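Long-range contacts in RNase NGR3 (Nicotiana glutinosa, PDB 1VD3), which probably cleaves RNA, as a T2-type ribonuclease, and binds the nucleotide 2'-UMP in its pocket: residues A[44-49]-A[99-104]; A[9-14]-A[178-183]. All coordinates share one frame; numbering follows the deposited sequence.

Contact 1 of 2, residues A[44-49]-A[99-104]. With U2P (phosphoric acid mono-[2-(2,4-dioxo-3,4-dihydro-2H-pyrimidin-1-yl)-4-hydroxy-5-hydroxymethyl-tetrahydro-furan-3-yl] ester), chain B.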
loop_
_atom_site.group_PDB
_atom_site.type_symbol
_atom_site.label_atom_id
_atom_site.label_comp_id
_atom_site.label_asym_id
_atom_site.label_seq_id
_atom_site.Cartn_x
_atom_site.Cartn_y
_atom_site.Cartn_z
ATOM N N GLY A 44 -3.919 -0.657 -1.088
ATOM C CA GLY A 44 -5.212 -0.020 -1.279
ATOM C C GLY A 44 -5.304 1.434 -0.858
ATOM O O GLY A 44 -4.400 1.966 -0.222
ATOM N N LEU A 45 -6.401 2.079 -1.244
ATOM C CA LEU A 45 -6.676 3.476 -0.900
ATOM C C LEU A 45 -7.968 3.365 -0.086
ATOM O O LEU A 45 -9.027 3.058 -0.638
ATOM C CB LEU A 45 -6.902 4.296 -2.173
ATOM C CG LEU A 45 -7.210 5.787 -2.020
ATOM C CD1 LEU A 45 -6.119 6.478 -1.212
ATOM C CD2 LEU A 45 -7.335 6.409 -3.405
ATOM N N TRP A 46 -7.873 3.610 1.218
ATOM C CA TRP A 46 -9.015 3.439 2.110
ATOM C C TRP A 46 -9.662 4.653 2.767
ATOM O O TRP A 46 -9.014 5.381 3.511
ATOM C CB TRP A 46 -8.657 2.488 3.259
ATOM C CG TRP A 46 -7.933 1.223 2.916
ATOM C CD1 TRP A 46 -8.029 0.491 1.765
ATOM C CD2 TRP A 46 -7.076 0.480 3.792
ATOM N NE1 TRP A 46 -7.287 -0.669 1.877
ATOM C CE2 TRP A 46 -6.693 -0.696 3.111
ATOM C CE3 TRP A 46 -6.597 0.697 5.092
ATOM C CZ2 TRP A 46 -5.849 -1.654 3.687
ATOM C CZ3 TRP A 46 -5.756 -0.261 5.667
ATOM C CH2 TRP A 46 -5.395 -1.417 4.963
ATOM N N PRO A 47 -10.959 4.872 2.505
ATOM C CA PRO A 47 -11.669 5.999 3.116
ATOM C C PRO A 47 -11.715 5.658 4.612
ATOM O O PRO A 47 -12.008 4.515 4.969
ATOM C CB PRO A 47 -13.049 5.922 2.471
ATOM C CG PRO A 47 -12.752 5.353 1.107
ATOM C CD PRO A 47 -11.757 4.263 1.426
ATOM N N ASN A 48 -11.422 6.622 5.479
ATOM C CA ASN A 48 -11.408 6.368 6.923
ATOM C C ASN A 48 -12.022 7.518 7.724
ATOM O O ASN A 48 -12.199 8.625 7.207
ATOM C CB ASN A 48 -9.957 6.148 7.381
ATOM C CG ASN A 48 -9.846 5.272 8.618
ATOM O OD1 ASN A 48 -10.125 5.709 9.737
ATOM N ND2 ASN A 48 -9.431 4.023 8.421
ATOM N N TYR A 49 -12.345 7.241 8.988
ATOM C CA TYR A 49 -12.902 8.240 9.903
ATOM C C TYR A 49 -11.813 8.586 10.911
ATOM O O TYR A 49 -10.939 7.772 11.194
ATOM C CB TYR A 49 -14.093 7.673 10.680
ATOM C CG TYR A 49 -15.305 7.328 9.854
ATOM C CD1 TYR A 49 -16.046 6.181 10.133
ATOM C CD2 TYR A 49 -15.745 8.166 8.829
ATOM C CE1 TYR A 49 -17.195 5.874 9.417
ATOM C CE2 TYR A 49 -16.899 7.869 8.104
ATOM C CZ TYR A 49 -17.617 6.718 8.406
ATOM O OH TYR A 49 -18.754 6.412 7.698
ATOM N N LEU A 99 -14.930 -2.672 -4.255
ATOM C CA LEU A 99 -16.196 -2.875 -3.554
ATOM C C LEU A 99 -16.153 -2.471 -2.085
ATOM O O LEU A 99 -17.040 -1.767 -1.595
ATOM C CB LEU A 99 -16.628 -4.340 -3.661
ATOM C CG LEU A 99 -17.102 -4.817 -5.037
ATOM C CD1 LEU A 99 -17.358 -6.319 -5.003
ATOM C CD2 LEU A 99 -18.367 -4.069 -5.427
ATOM N N LYS A 100 -15.109 -2.906 -1.392
ATOM C CA LYS A 100 -14.962 -2.636 0.030
ATOM C C LYS A 100 -14.584 -1.205 0.380
ATOM O O LYS A 100 -15.108 -0.639 1.341
ATOM C CB LYS A 100 -13.925 -3.586 0.635
ATOM C CG LYS A 100 -13.752 -3.421 2.140
ATOM C CD LYS A 100 -12.825 -4.471 2.713
ATOM C CE LYS A 100 -12.708 -4.317 4.224
ATOM N NZ LYS A 100 -11.740 -5.275 4.813
ATOM N N HIS A 101 -13.687 -0.621 -0.403
ATOM C CA HIS A 101 -13.214 0.730 -0.133
ATOM C C HIS A 101 -13.565 1.749 -1.212
ATOM O O HIS A 101 -13.991 2.861 -0.908
ATOM C CB HIS A 101 -11.699 0.696 0.056
ATOM C CG HIS A 101 -11.254 -0.136 1.219
ATOM N ND1 HIS A 101 -11.488 0.230 2.526
ATOM C CD2 HIS A 101 -10.579 -1.309 1.271
ATOM C CE1 HIS A 101 -10.973 -0.678 3.334
ATOM N NE2 HIS A 101 -10.415 -1.624 2.597
ATOM N N GLY A 102 -13.371 1.367 -2.470
ATOM C CA GLY A 102 -13.667 2.267 -3.567
ATOM C C GLY A 102 -15.083 2.816 -3.563
ATOM O O GLY A 102 -15.289 4.008 -3.804
ATOM N N THR A 103 -16.068 1.965 -3.292
ATOM C CA THR A 103 -17.455 2.426 -3.284
ATOM C C THR A 103 -17.752 3.445 -2.186
ATOM O O THR A 103 -18.800 4.092 -2.206
ATOM C CB THR A 103 -18.454 1.256 -3.131
ATOM O OG1 THR A 103 -18.201 0.561 -1.906
ATOM C CG2 THR A 103 -18.339 0.298 -4.310
ATOM N N CYS A 104 -16.836 3.587 -1.231
ATOM C CA CYS A 104 -17.025 4.530 -0.131
ATOM C C CYS A 104 -16.196 5.800 -0.306
ATOM O O CYS A 104 -16.259 6.701 0.528
ATOM C CB CYS A 104 -16.608 3.897 1.197
ATOM S SG CYS A 104 -17.421 2.348 1.685
HETATM O "O5'" U2P B . -4.720 -6.423 8.469
HETATM C "C5'" U2P B . -6.016 -5.788 8.587
HETATM C "C4'" U2P B . -6.769 -5.878 7.252
HETATM O "O4'" U2P B . -8.100 -5.189 7.386
HETATM C "C1'" U2P B . -8.346 -4.020 6.447
HETATM N N1 U2P B . -8.509 -2.645 7.093
HETATM C C6 U2P B . -7.684 -2.430 8.171
HETATM C C5 U2P B . -7.514 -1.146 8.751
HETATM C C4 U2P B . -8.296 -0.021 8.192
HETATM O O4 U2P B . -8.137 1.137 8.565
HETATM N N3 U2P B . -9.249 -0.369 7.184
HETATM C C2 U2P B . -9.426 -1.651 6.609
HETATM O O2 U2P B . -10.294 -1.836 5.781
HETATM C "C2'" U2P B . -7.268 -4.311 5.381
HETATM O "O2'" U2P B . -7.716 -5.276 4.382
HETATM P P U2P B . -8.656 -5.006 3.150
HETATM O O1P U2P B . -9.296 -5.908 2.226
HETATM O O2P U2P B . -9.483 -3.792 3.431
HETATM O O3P U2P B . -7.684 -4.498 2.198
HETATM C "C3'" U2P B . -6.127 -4.988 6.160
HETATM O "O3'" U2P B . -5.355 -5.818 5.216
HETATM O O HOH W 1 -12.981 2.354 3.538
#

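Contact 2 of 2, residues A[9-14]-A[178-183]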
loop_
_atom_site.group_PDB
_atom_site.type_symbol
_atom_site.label_atom_id
_atom_site.label_comp_id
_atom_site.label_asym_id
_atom_site.label_seq_id
_atom_site.Cartn_x
_atom_site.Cartn_y
_atom_site.Cartn_z
ATOM N N ASP A 9 -13.450 11.226 6.570
ATOM C CA ASP A 9 -12.478 12.250 6.942
ATOM C C ASP A 9 -11.183 12.307 6.142
ATOM O O ASP A 9 -10.660 13.394 5.889
ATOM C CB ASP A 9 -12.145 12.112 8.431
ATOM C CG ASP A 9 -13.368 12.255 9.315
ATOM O OD1 ASP A 9 -13.468 11.518 10.319
ATOM O OD2 ASP A 9 -14.226 13.109 9.006
ATOM N N PHE A 10 -10.658 11.149 5.757
ATOM C CA PHE A 10 -9.415 11.095 4.997
ATOM C C PHE A 10 -9.203 9.689 4.440
ATOM O O PHE A 10 -9.987 8.778 4.717
ATOM C CB PHE A 10 -8.239 11.448 5.913
ATOM C CG PHE A 10 -8.025 10.450 7.023
ATOM C CD1 PHE A 10 -7.154 9.377 6.858
ATOM C CD2 PHE A 10 -8.731 10.560 8.219
ATOM C CE1 PHE A 10 -6.991 8.427 7.866
ATOM C CE2 PHE A 10 -8.575 9.615 9.232
ATOM C CZ PHE A 10 -7.703 8.547 9.056
ATOM N N PHE A 11 -8.139 9.528 3.658
ATOM C CA PHE A 11 -7.788 8.231 3.091
ATOM C C PHE A 11 -6.491 7.732 3.680
ATOM O O PHE A 11 -5.566 8.506 3.903
ATOM C CB PHE A 11 -7.481 8.291 1.590
ATOM C CG PHE A 11 -8.657 8.528 0.709
ATOM C CD1 PHE A 11 -8.945 9.809 0.253
ATOM C CD2 PHE A 11 -9.410 7.457 0.240
ATOM C CE1 PHE A 11 -9.963 10.023 -0.673
ATOM C CE2 PHE A 11 -10.434 7.661 -0.687
ATOM C CZ PHE A 11 -10.709 8.946 -1.146
ATOM N N TYR A 12 -6.419 6.429 3.905
ATOM C CA TYR A 12 -5.166 5.825 4.307
ATOM C C TYR A 12 -4.712 5.301 2.942
ATOM O O TYR A 12 -5.474 4.593 2.280
ATOM C CB TYR A 12 -5.389 4.626 5.222
ATOM C CG TYR A 12 -5.303 4.931 6.693
ATOM C CD1 TYR A 12 -6.200 4.353 7.593
ATOM C CD2 TYR A 12 -4.306 5.767 7.194
ATOM C CE1 TYR A 12 -6.102 4.602 8.954
ATOM C CE2 TYR A 12 -4.202 6.021 8.557
ATOM C CZ TYR A 12 -5.104 5.434 9.428
ATOM O OH TYR A 12 -5.004 5.679 10.781
ATOM N N PHE A 13 -3.524 5.686 2.486
ATOM C CA PHE A 13 -3.013 5.154 1.228
ATOM C C PHE A 13 -1.985 4.137 1.709
ATOM O O PHE A 13 -0.969 4.493 2.320
ATOM C CB PHE A 13 -2.359 6.238 0.359
ATOM C CG PHE A 13 -1.702 5.693 -0.885
ATOM C CD1 PHE A 13 -2.409 4.860 -1.754
ATOM C CD2 PHE A 13 -0.380 6.000 -1.182
ATOM C CE1 PHE A 13 -1.807 4.342 -2.897
ATOM C CE2 PHE A 13 0.234 5.486 -2.326
ATOM C CZ PHE A 13 -0.481 4.656 -3.184
ATOM N N VAL A 14 -2.278 2.867 1.458
ATOM C CA VAL A 14 -1.445 1.771 1.920
ATOM C C VAL A 14 -0.653 1.079 0.821
ATOM O O VAL A 14 -1.217 0.573 -0.151
ATOM C CB VAL A 14 -2.313 0.704 2.638
ATOM C CG1 VAL A 14 -1.426 -0.288 3.381
ATOM C CG2 VAL A 14 -3.307 1.387 3.589
ATOM N N LEU A 178 0.297 6.263 4.463
ATOM C CA LEU A 178 0.380 7.711 4.304
ATOM C C LEU A 178 -1.072 8.161 4.201
ATOM O O LEU A 178 -1.935 7.374 3.817
ATOM C CB LEU A 178 1.144 8.083 3.027
ATOM C CG LEU A 178 2.666 7.900 3.083
ATOM C CD1 LEU A 178 3.261 8.113 1.705
ATOM C CD2 LEU A 178 3.262 8.888 4.079
ATOM N N CYS A 179 -1.356 9.408 4.558
ATOM C CA CYS A 179 -2.724 9.898 4.482
ATOM C C CYS A 179 -2.925 10.870 3.337
ATOM O O CYS A 179 -2.025 11.637 2.997
ATOM C CB CYS A 179 -3.133 10.536 5.812
ATOM S SG CYS A 179 -3.310 9.249 7.085
ATOM N N VAL A 180 -4.107 10.798 2.728
ATOM C CA VAL A 180 -4.476 11.659 1.611
ATOM C C VAL A 180 -5.790 12.337 1.989
ATOM O O VAL A 180 -6.639 11.722 2.638
ATOM C CB VAL A 180 -4.667 10.821 0.318
ATOM C CG1 VAL A 180 -5.180 11.696 -0.815
ATOM C CG2 VAL A 180 -3.347 10.170 -0.071
ATOM N N ASP A 181 -5.968 13.597 1.598
ATOM C CA ASP A 181 -7.206 14.294 1.945
ATOM C C ASP A 181 -8.415 13.660 1.269
ATOM O O ASP A 181 -8.286 12.963 0.259
ATOM C CB ASP A 181 -7.129 15.776 1.575
ATOM C CG ASP A 181 -7.391 16.019 0.112
ATOM O OD1 ASP A 181 -6.522 15.681 -0.715
ATOM O OD2 ASP A 181 -8.479 16.543 -0.207
ATOM N N LYS A 182 -9.597 13.917 1.821
ATOM C CA LYS A 182 -10.826 13.329 1.295
ATOM C C LYS A 182 -11.153 13.609 -0.168
ATOM O O LYS A 182 -11.924 12.867 -0.772
ATOM C CB LYS A 182 -12.018 13.724 2.174
ATOM C CG LYS A 182 -12.360 15.202 2.155
ATOM C CD LYS A 182 -13.593 15.495 3.004
ATOM C CE LYS A 182 -13.316 15.294 4.482
ATOM N NZ LYS A 182 -14.493 15.670 5.323
ATOM N N THR A 183 -10.591 14.669 -0.744
ATOM C CA THR A 183 -10.864 14.964 -2.152
ATOM C C THR A 183 -9.821 14.276 -3.029
ATOM O O THR A 183 -9.814 14.442 -4.249
ATOM C CB THR A 183 -10.825 16.483 -2.459
ATOM O OG1 THR A 183 -9.483 16.970 -2.323
ATOM C CG2 THR A 183 -11.743 17.246 -1.515
HETATM O O HOH W 2 -9.307 15.236 4.321
#

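Contact 1 of 2, residues A[44-49]-A[99-104]
In both W46 and H101 the CG atom stands anti to its own carbonyl carbon (chi1 -46° and -62°), and these two torsions lay the imidazole flat over the indole. The five-membered ring of W46 and the H101 ring form a face-to-face stack with centroids 3.7 Å apart and planes inclined by 23°. W46 CB joins in through a CH-pi contact, lying 4.1 Å from the centroid of the H101 ring. The indole NE1 passes close to H101 NE2 without bonding to it and instead donates to E97, a predicted catalytic residue.

H101, also predicted to be catalytic, is held at both nitrogens. A water links its ND1 to P47 O, while NE2 donates to phosphate oxygen O2P of 2'-UMP along a very short, nearly straight bond of 2.5 Å. K100, whose chain is fully extended, brings NZ to 3.0 Å from the same O2P, so two donors grip one oxygen. In the RNase T2 fold this is where the strand 41-48 passes beside the helix 91-102, each segment carrying residues of the nucleotide pocket. H96 and H43 add further bonds to the nucleotide. The six-membered part of W46 lies against the ligand, CZ2 being 3.5 Å from C2' of the ribose.

Away from 2'-UMP the contact is mostly packing around P47, which also belongs to a GMP site known for this protein. Its ring wedges against the backbone of H101 and C104, with P47 CG 3.4 Å from H101 O, and the same CG approaches C104 CB at 4.1 Å. L45 O faces the CB of H101 and accepts a hydrogen bond from Y112 OH, while C104 is tied by its disulfide to C58.

Contact 2 of 2, residues A[9-14]-A[178-183]
F11 and V180 face each other as a hydrogen-bonded antiparallel pair, as do F13 and L178, and together they give this interior strand pair its tight, regular part. F11 N donates to V180 O at 2.8 Å, and F13 N reaches L178 O at 2.7 Å with 174° at the hydrogen. Both pairs are closed by return bonds from V180 N and L178 N. Between them Y12 and C179 form the non-hydrogen-bonded pair, where C179 CA makes a CH...O contact with F11 O.

C179 SG sits 3.6 Å from Y12 CD2, obliquely to the ring, and also approaches F10. The CG of F10 lies between its backbone N and carbonyl carbon (chi1 65°), a turn that goes with CE1 resting over the centre of one face of the Y12 ring. On the other face of the sheet the F11 ring turns an edge to the backbone, its CD1 3.2 Å from D181 O.

Toward D9 and the solvent-exposed K182 the pairing loosens as the contact reaches the surface. A water bridges the gap, donating to D9 O and accepting from K182 N at 2.8 Å each. The D9 OD2 and K182 NZ atoms remain 4.5 Å apart, beyond a salt bridge, and D9 instead accepts from E50 N through OD1. D181 closes an Asx turn onto T183 N.

A classic beta bulge at D9 and F10, opposite N48, marks where the strand 10-16 pairs with the strand 41-48. The short strand 187-188 flanks F10, C179 and V180, C179 is joined to C190 by a disulfide, and the helix 109-123 packs against F13, L178 and V180.

In the fold
The two contacts illustrate how a sheet and the helix beside it can build one site: the strands 10-16 and 41-48 are neighbours in the sheet, and the centres of contacts 1 and 2 lie about 10 Å apart. They join directly through the backbone, W46 N approaching Y12 O at 2.8 Å and N48 N approaching F10 O at 2.7 Å, both probable hydrogen bonds. Side chains meet as well, Y12 packing against N48. Contact 1 supplies W46, N48, K100 and H101 to the nucleotide pocket; contact 2 adds Y12, whose side chain touches 2'-UMP and whose hydroxyl is hydrogen-bonded to I192 O.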